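Local coordinates for protein D-alanyl-D-alanine carboxypeptidase (Streptococcus pneumoniae R6, PDB 1XP4) that probably removes the C-terminal D-alanine from peptidoglycan precursor peptides as a serine-type carboxypeptidase, acting in cell wall biogenesis, at residues 169-174 / 360-365. Residues are numbered along the deposited sequence; the frame is centred on the assembly and turned at random.
Sequences SAYDVA and GYITTE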
loop_
_atom_site.group_PDB
_atom_site.type_symbol
_atom_site.label_atom_id
_atom_site.label_comp_id
_atom_site.label_asym_id
_atom_site.label_seq_id
_atom_site.Cartn_x
_atom_site.Cartn_y
_atom_site.Cartn_z
ATOM N N SER A 169 -0.145 -0.380 -13.561
ATOM C CA SER A 169 0.922 0.604 -13.689
ATOM C C SER A 169 1.528 0.808 -12.297
ATOM O O SER A 169 0.904 0.449 -11.295
ATOM C CB SER A 169 0.372 1.926 -14.240
ATOM O OG SER A 169 -0.421 2.608 -13.285
ATOM N N ALA A 170 2.738 1.357 -12.226
ATOM C CA ALA A 170 3.365 1.583 -10.928
ATOM C C ALA A 170 2.450 2.514 -10.133
ATOM O O ALA A 170 2.292 2.370 -8.916
ATOM C CB ALA A 170 4.747 2.202 -11.103
ATOM N N TYR A 171 1.841 3.461 -10.843
ATOM C CA TYR A 171 0.903 4.418 -10.251
ATOM C C TYR A 171 -0.235 3.619 -9.615
ATOM O O TYR A 171 -0.570 3.811 -8.441
ATOM C CB TYR A 171 0.334 5.321 -11.348
ATOM C CG TYR A 171 -0.642 6.378 -10.887
ATOM C CD1 TYR A 171 -0.194 7.625 -10.452
ATOM C CD2 TYR A 171 -2.022 6.154 -10.938
ATOM C CE1 TYR A 171 -1.093 8.629 -10.085
ATOM C CE2 TYR A 171 -2.925 7.149 -10.574
ATOM C CZ TYR A 171 -2.453 8.384 -10.151
ATOM O OH TYR A 171 -3.334 9.386 -9.808
ATOM N N ASP A 172 -0.826 2.726 -10.408
ATOM C CA ASP A 172 -1.905 1.880 -9.932
ATOM C C ASP A 172 -1.469 1.091 -8.700
ATOM O O ASP A 172 -2.196 1.031 -7.703
ATOM C CB ASP A 172 -2.346 0.907 -11.024
ATOM C CG ASP A 172 -3.061 1.596 -12.164
ATOM O OD1 ASP A 172 -3.803 2.562 -11.896
ATOM O OD2 ASP A 172 -2.899 1.163 -13.325
ATOM N N VAL A 173 -0.283 0.489 -8.767
ATOM C CA VAL A 173 0.231 -0.290 -7.646
ATOM C C VAL A 173 0.340 0.565 -6.390
ATOM O O VAL A 173 -0.038 0.126 -5.303
ATOM C CB VAL A 173 1.603 -0.893 -7.967
ATOM C CG1 VAL A 173 2.097 -1.700 -6.797
ATOM C CG2 VAL A 173 1.497 -1.788 -9.188
ATOM N N ALA A 174 0.853 1.784 -6.545
ATOM C CA ALA A 174 0.994 2.703 -5.424
ATOM C C ALA A 174 -0.358 2.856 -4.736
ATOM O O ALA A 174 -0.464 2.758 -3.513
ATOM C CB ALA A 174 1.477 4.056 -5.919
ATOM N N GLY A 360 1.296 14.718 -9.406
ATOM C CA GLY A 360 1.219 15.318 -8.086
ATOM C C GLY A 360 0.860 14.347 -6.978
ATOM O O GLY A 360 1.683 14.038 -6.111
ATOM N N TYR A 361 -0.382 13.870 -7.011
ATOM C CA TYR A 361 -0.889 12.944 -6.012
ATOM C C TYR A 361 -1.583 11.743 -6.654
ATOM O O TYR A 361 -2.131 11.851 -7.752
ATOM C CB TYR A 361 -1.882 13.668 -5.099
ATOM C CG TYR A 361 -1.256 14.685 -4.174
ATOM C CD1 TYR A 361 -0.723 15.874 -4.663
ATOM C CD2 TYR A 361 -1.162 14.432 -2.808
ATOM C CE1 TYR A 361 -0.104 16.787 -3.810
ATOM C CE2 TYR A 361 -0.552 15.329 -1.948
ATOM C CZ TYR A 361 -0.021 16.503 -2.450
ATOM O OH TYR A 361 0.611 17.372 -1.591
ATOM N N ILE A 362 -1.555 10.599 -5.969
ATOM C CA ILE A 362 -2.217 9.398 -6.476
ATOM C C ILE A 362 -3.662 9.369 -5.980
ATOM O O ILE A 362 -4.343 8.349 -6.052
ATOM C CB ILE A 362 -1.516 8.096 -6.004
ATOM C CG1 ILE A 362 -1.479 8.040 -4.475
ATOM C CG2 ILE A 362 -0.122 8.012 -6.600
ATOM C CD1 ILE A 362 -1.155 6.660 -3.925
ATOM N N THR A 363 -4.117 10.504 -5.465
ATOM C CA THR A 363 -5.474 10.650 -4.955
ATOM C C THR A 363 -5.974 12.028 -5.386
ATOM O O THR A 363 -5.188 12.963 -5.495
ATOM C CB THR A 363 -5.494 10.525 -3.407
ATOM O OG1 THR A 363 -6.823 10.727 -2.920
ATOM C CG2 THR A 363 -4.574 11.540 -2.770
ATOM N N THR A 364 -7.269 12.161 -5.647
ATOM C CA THR A 364 -7.803 13.447 -6.077
ATOM C C THR A 364 -7.853 14.421 -4.916
ATOM O O THR A 364 -8.172 15.594 -5.097
ATOM C CB THR A 364 -9.224 13.326 -6.616
ATOM O OG1 THR A 364 -10.144 13.301 -5.520
ATOM C CG2 THR A 364 -9.378 12.052 -7.416
ATOM N N GLU A 365 -7.546 13.927 -3.721
ATOM C CA GLU A 365 -7.573 14.763 -2.536
ATOM C C GLU A 365 -6.210 15.282 -2.172
ATOM O O GLU A 365 -5.220 14.553 -2.205
ATOM C CB GLU A 365 -8.110 13.998 -1.340
ATOM C CG GLU A 365 -9.449 13.345 -1.561
ATOM C CD GLU A 365 -10.052 12.862 -0.264
ATOM O OE1 GLU A 365 -10.521 13.726 0.515
ATOM O OE2 GLU A 365 -10.044 11.630 -0.024
#
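Y171 and I362 meet at an interface between the two domains of this PBP5-like protein. Y171 lies in the first turn of helix 170-183, in the carboxypeptidase domain. I362 lies in a loop of the C-terminal domain, between strands 345-350 and 368-373. The tyrosine CG is anti to the backbone N (chi1 -179°), and this carries the end of the ring over to the loop although its CB does not head there. CE1 of Y171 lies 3.7 Å from CG2 of I362. The methyl approaches the ring obliquely. The two side chains run past each other in opposite directions, and the phenol end reaches the loop backbone, with Y171 OH 3.5 Å from CA of I362. The carbonyl O of Y361 sits at the ring edge, near its plane, 3.4 Å from Y171 OH. The other branch of I362 runs to the helix. CG1 lies between the backbone N and the carbonyl carbon (chi1 58°), and CD1 of I362 comes within 4.2 Å of CB of A174. One isoleucine thus touches two residues a turn apart, a small, mostly apolar and buried contact. I18 and I27 of the central sheet also pack on Y171, and I362 lies on V20 and I27. Backbone hydrogen bonds between G360 and I27 and between I362 and G25 tie the loop to the edge strand 26-31 and the turn before it. Y361 points the other way, its OH hydrogen-bonded to D353 OD2. The helix start is fixed separately by a capping box: D172 N donates to S169 OG at 2.9 Å, and S169 N to D172 OD2 at 3.2 Å. The contact is plain packing away from the predicted active site. It joins a helix start of the penicillin-binding, beta-lactamase-like fold to a loop of the PBP5-type C-terminal domain.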